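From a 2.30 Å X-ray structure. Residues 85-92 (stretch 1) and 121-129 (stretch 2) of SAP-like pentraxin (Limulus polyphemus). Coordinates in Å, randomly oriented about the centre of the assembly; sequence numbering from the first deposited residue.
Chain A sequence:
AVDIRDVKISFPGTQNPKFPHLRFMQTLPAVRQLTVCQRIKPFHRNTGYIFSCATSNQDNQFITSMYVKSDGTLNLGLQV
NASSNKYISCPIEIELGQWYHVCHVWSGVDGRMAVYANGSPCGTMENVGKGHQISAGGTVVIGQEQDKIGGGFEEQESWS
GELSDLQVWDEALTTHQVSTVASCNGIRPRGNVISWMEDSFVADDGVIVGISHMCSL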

ATOM      1  N   ASN A  85     -28.018  37.363  35.259  1.00 12.29           N
ATOM      2  CA  ASN A  85     -26.921  36.473  34.916  1.00 13.18           C
ATOM      3  C   ASN A  85     -26.971  35.221  35.781  1.00 13.65           C
ATOM      4  O   ASN A  85     -27.068  35.307  37.003  1.00 15.28           O
ATOM      5  CB  ASN A  85     -25.577  37.180  35.098  1.00 11.48           C
ATOM      6  CG  ASN A  85     -25.318  38.221  34.025  1.00 11.87           C
ATOM      7  OD1 ASN A  85     -25.316  37.911  32.827  1.00  9.88           O
ATOM      8  ND2 ASN A  85     -25.096  39.464  34.448  1.00  9.66           N
ATOM      9  N   LYS A  86     -26.926  34.059  35.141  1.00 13.54           N
ATOM     10  CA  LYS A  86     -26.948  32.790  35.860  1.00 13.88           C
ATOM     11  C   LYS A  86     -25.513  32.260  35.869  1.00 14.44           C
ATOM     12  O   LYS A  86     -24.884  32.123  34.816  1.00 13.31           O
ATOM     13  CB  LYS A  86     -27.878  31.791  35.164  1.00 13.76           C
ATOM     14  CG  LYS A  86     -29.265  32.336  34.839  1.00 13.67           C
ATOM     15  CD  LYS A  86     -30.000  32.787  36.090  1.00 16.03           C
ATOM     16  CE  LYS A  86     -31.405  33.274  35.758  1.00 18.18           C
ATOM     17  NZ  LYS A  86     -32.133  33.694  36.987  1.00 19.01           N
ATOM     18  N   TYR A  87     -24.999  31.975  37.058  1.00 13.76           N
ATOM     19  CA  TYR A  87     -23.636  31.488  37.195  1.00 14.93           C
ATOM     20  C   TYR A  87     -23.523  30.051  37.686  1.00 14.21           C
ATOM     21  O   TYR A  87     -24.283  29.610  38.545  1.00 14.08           O
ATOM     22  CB  TYR A  87     -22.846  32.403  38.144  1.00 15.52           C
ATOM     23  CG  TYR A  87     -22.524  33.759  37.557  1.00 16.15           C
ATOM     24  CD1 TYR A  87     -21.539  33.896  36.584  1.00 16.10           C
ATOM     25  CD2 TYR A  87     -23.224  34.901  37.954  1.00 16.29           C
ATOM     26  CE1 TYR A  87     -21.253  35.134  36.017  1.00 17.60           C
ATOM     27  CE2 TYR A  87     -22.946  36.147  37.388  1.00 17.12           C
ATOM     28  CZ  TYR A  87     -21.958  36.251  36.421  1.00 18.04           C
ATOM     29  OH  TYR A  87     -21.678  37.472  35.842  1.00 23.62           O
ATOM     30  N   ILE A  88     -22.564  29.330  37.118  1.00 13.56           N
ATOM     31  CA  ILE A  88     -22.281  27.957  37.504  1.00 12.93           C
ATOM     32  C   ILE A  88     -20.780  27.899  37.732  1.00 15.15           C
ATOM     33  O   ILE A  88     -19.993  28.269  36.849  1.00 15.78           O
ATOM     34  CB  ILE A  88     -22.666  26.951  36.406  1.00 11.34           C
ATOM     35  CG1 ILE A  88     -24.190  26.946  36.216  1.00 10.44           C
ATOM     36  CG2 ILE A  88     -22.163  25.561  36.782  1.00 10.69           C
ATOM     37  CD1 ILE A  88     -24.677  25.995  35.150  1.00  7.22           C
ATOM     38  N   SER A  89     -20.372  27.459  38.917  1.00 15.48           N
ATOM     39  CA  SER A  89     -18.954  27.391  39.211  1.00 17.21           C
ATOM     40  C   SER A  89     -18.335  26.095  38.701  1.00 17.80           C
ATOM     41  O   SER A  89     -18.980  25.043  38.668  1.00 17.09           O
ATOM     42  CB  SER A  89     -18.691  27.582  40.713  1.00 16.75           C
ATOM     43  OG  SER A  89     -19.321  26.588  41.481  1.00 19.97           O
ATOM     44  N   CYS A  90     -17.084  26.200  38.265  1.00 17.77           N
ATOM     45  CA  CYS A  90     -16.344  25.067  37.738  1.00 18.86           C
ATOM     46  C   CYS A  90     -15.223  24.685  38.702  1.00 20.31           C
ATOM     47  O   CYS A  90     -14.500  25.550  39.200  1.00 18.73           O
ATOM     48  CB  CYS A  90     -15.744  25.416  36.375  1.00 19.68           C
ATOM     49  SG  CYS A  90     -16.917  25.582  34.981  1.00 21.14           S
ATOM     50  N   PRO A  91     -15.056  23.378  38.964  1.00 21.15           N
ATOM     51  CA  PRO A  91     -14.020  22.882  39.874  1.00 22.04           C
ATOM     52  C   PRO A  91     -12.629  22.935  39.257  1.00 23.01           C
ATOM     53  O   PRO A  91     -11.969  21.908  39.110  1.00 24.35           O
ATOM     54  CB  PRO A  91     -14.469  21.453  40.143  1.00 21.69           C
ATOM     55  CG  PRO A  91     -14.981  21.039  38.794  1.00 22.99           C
ATOM     56  CD  PRO A  91     -15.790  22.256  38.346  1.00 21.07           C
ATOM     57  N   ILE A  92     -12.186  24.131  38.886  1.00 22.84           N
ATOM     58  CA  ILE A  92     -10.868  24.291  38.296  1.00 22.90           C
ATOM     59  C   ILE A  92     -10.293  25.647  38.673  1.00 22.42           C
ATOM     60  O   ILE A  92     -10.979  26.665  38.600  1.00 22.06           O
ATOM     61  CB  ILE A  92     -10.910  24.150  36.743  1.00 23.99           C
ATOM     62  CG1 ILE A  92      -9.491  24.236  36.171  1.00 25.24           C
ATOM     63  CG2 ILE A  92     -11.781  25.231  36.131  1.00 22.84           C
ATOM     64  CD1 ILE A  92      -9.407  23.932  34.680  1.00 25.83           C
ATOM     65  N   PRO A 121     -18.069  18.609  32.373  1.00 13.68           N
ATOM     66  CA  PRO A 121     -19.261  19.304  32.876  1.00 14.00           C
ATOM     67  C   PRO A 121     -19.040  19.940  34.245  1.00 14.72           C
ATOM     68  O   PRO A 121     -18.496  19.306  35.145  1.00 16.62           O
ATOM     69  CB  PRO A 121     -20.319  18.199  32.907  1.00 14.14           C
ATOM     70  CG  PRO A 121     -19.505  16.955  33.184  1.00 12.29           C
ATOM     71  CD  PRO A 121     -18.294  17.152  32.290  1.00 12.46           C
ATOM     72  N   CYS A 122     -19.451  21.195  34.399  1.00 15.32           N
ATOM     73  CA  CYS A 122     -19.299  21.887  35.678  1.00 16.61           C
ATOM     74  C   CYS A 122     -20.619  21.849  36.438  1.00 17.04           C
ATOM     75  O   CYS A 122     -20.649  22.017  37.655  1.00 16.46           O
ATOM     76  CB  CYS A 122     -18.902  23.348  35.477  1.00 17.66           C
ATOM     77  SG  CYS A 122     -17.376  23.641  34.529  1.00 20.03           S
ATOM     78  N   GLY A 123     -21.710  21.634  35.707  1.00 16.11           N
ATOM     79  CA  GLY A 123     -23.018  21.587  36.331  1.00 17.28           C
ATOM     80  C   GLY A 123     -24.083  22.170  35.422  1.00 17.94           C
ATOM     81  O   GLY A 123     -23.780  22.641  34.327  1.00 17.32           O
ATOM     82  N   THR A 124     -25.330  22.145  35.878  1.00 17.89           N
ATOM     83  CA  THR A 124     -26.433  22.668  35.089  1.00 19.27           C
ATOM     84  C   THR A 124     -27.340  23.560  35.924  1.00 19.91           C
ATOM     85  O   THR A 124     -27.241  23.602  37.151  1.00 18.65           O
ATOM     86  CB  THR A 124     -27.295  21.526  34.515  1.00 20.04           C
ATOM     87  OG1 THR A 124     -27.879  20.794  35.599  1.00 21.93           O
ATOM     88  CG2 THR A 124     -26.443  20.567  33.669  1.00 19.47           C
ATOM     89  N   MET A 125     -28.223  24.277  35.240  1.00 20.40           N
ATOM     90  CA  MET A 125     -29.172  25.154  35.896  1.00 21.37           C
ATOM     91  C   MET A 125     -30.482  25.143  35.107  1.00 20.26           C
ATOM     92  O   MET A 125     -30.477  25.168  33.871  1.00 18.82           O
ATOM     93  CB  MET A 125     -28.608  26.572  35.988  1.00 24.34           C
ATOM     94  CG  MET A 125     -29.452  27.500  36.843  1.00 28.86           C
ATOM     95  SD  MET A 125     -28.512  28.912  37.422  1.00 35.33           S
ATOM     96  CE  MET A 125     -27.582  28.155  38.740  1.00 31.08           C
ATOM     97  N   GLU A 126     -31.597  25.093  35.826  1.00 18.65           N
ATOM     98  CA  GLU A 126     -32.906  25.059  35.201  1.00 17.36           C
ATOM     99  C   GLU A 126     -33.511  26.447  35.065  1.00 17.11           C
ATOM    100  O   GLU A 126     -33.002  27.423  35.620  1.00 16.21           O
ATOM    101  CB  GLU A 126     -33.851  24.173  36.016  1.00 18.47           C
ATOM    102  CG  GLU A 126     -33.436  22.703  36.096  1.00 18.84           C
ATOM    103  CD  GLU A 126     -33.224  22.073  34.729  1.00 20.84           C
ATOM    104  OE1 GLU A 126     -34.077  22.268  33.837  1.00 22.19           O
ATOM    105  OE2 GLU A 126     -32.207  21.374  34.544  1.00 22.17           O
ATOM    106  N   ASN A 127     -34.593  26.521  34.301  1.00 15.54           N
ATOM    107  CA  ASN A 127     -35.317  27.757  34.090  1.00 14.86           C
ATOM    108  C   ASN A 127     -34.502  28.937  33.581  1.00 15.08           C
ATOM    109  O   ASN A 127     -34.588  30.043  34.112  1.00 15.92           O
ATOM    110  CB  ASN A 127     -36.063  28.106  35.374  1.00 13.10           C
ATOM    111  CG  ASN A 127     -37.078  27.040  35.736  1.00 13.55           C
ATOM    112  OD1 ASN A 127     -38.047  26.828  35.009  1.00 12.10           O
ATOM    113  ND2 ASN A 127     -36.845  26.340  36.847  1.00 12.39           N
ATOM    114  N   VAL A 128     -33.710  28.693  32.545  1.00 14.58           N
ATOM    115  CA  VAL A 128     -32.922  29.752  31.924  1.00 13.35           C
ATOM    116  C   VAL A 128     -33.468  29.929  30.512  1.00 13.04           C
ATOM    117  O   VAL A 128     -33.221  29.098  29.635  1.00 11.90           O
ATOM    118  CB  VAL A 128     -31.414  29.398  31.829  1.00 13.17           C
ATOM    119  CG1 VAL A 128     -30.676  30.516  31.115  1.00 10.93           C
ATOM    120  CG2 VAL A 128     -30.824  29.192  33.223  1.00 11.73           C
ATOM    121  N   GLY A 129     -34.227  31.001  30.306  1.00 13.28           N
ATOM    122  CA  GLY A 129     -34.804  31.268  28.998  1.00 12.15           C
ATOM    123  C   GLY A 129     -35.730  30.160  28.541  1.00 13.04           C
ATOM    124  O   GLY A 129     -35.819  29.871  27.350  1.00 13.16           O
TER

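What holds these two strands together, given that no hydrogen bond passes between them? The strand through Y87 to S89 and the end of the one closing at M125 run roughly antiparallel, at 156° between their directions, yet their axes come no closer than 6.1 Å, and the contact is made mainly through side chains, some of them packing on the partner's backbone, with no ladder of hydrogen bonds. Its one covalent link is the disulfide at one end, with C90 SG 2.0 Å from C122 SG. Both cysteines take the m rotamer, and chi3 of 95° is close to the right angle that a disulfide prefers, so the bond closes without evident torsional strain. The CA-to-CB bond of C122 points toward the other strand and that of C90 sideways; the m rotamers carry the two sulfurs together, with the CA atoms of C90 and C122 4.8 Å apart. Beside the bridge, P91 CD lies 4.4 Å from C122 SG, a looser apolar contact.

How does I88 fill the middle of the contact? It points toward stretch 2 and adopts the mt conformation, chi1 -66° and chi2 180°, which sends its two ends along the partner strand in different directions. I88 CG2 lies 4.2 Å from C122 CB, while the extended arm brings I88 CD1 to 3.6 Å from G123 O and 4.1 Å from M125 CB. One buried side chain thus spans the strand from C122 to M125.

Why does glycine suit position 123, facing that isoleucine? G123 has phi/psi of 145/178, where a CB would be jammed against the carbonyl oxygen of C122; the backbone alone calls for glycine. An ideally placed CB would also point toward stretch 1 and sit a tight 3.4 Å from I88 CG2. The bare backbone leaves that space to the isoleucine.

What closes the far end, away from the disulfide? M125 points toward stretch 1 with chi1 and chi2 both t, so its chain reaches out before chi3 turns to m at -77°. This places M125 SD 3.7 Å from K86 CB and M125 CE 3.6 Å from Y87 O, the methyl group packing against backbone even though the Y87 side chain points away. K86 also points toward the partner: chi1 in m brings K86 CG to 3.9 Å from V128 CG2; chi2, also m, then places CD, and the t, t remainder extends the amine onward to a hydrogen bond just outside the two stretches. The lysine therefore contributes its aliphatic portion here, packing against methionine and valine.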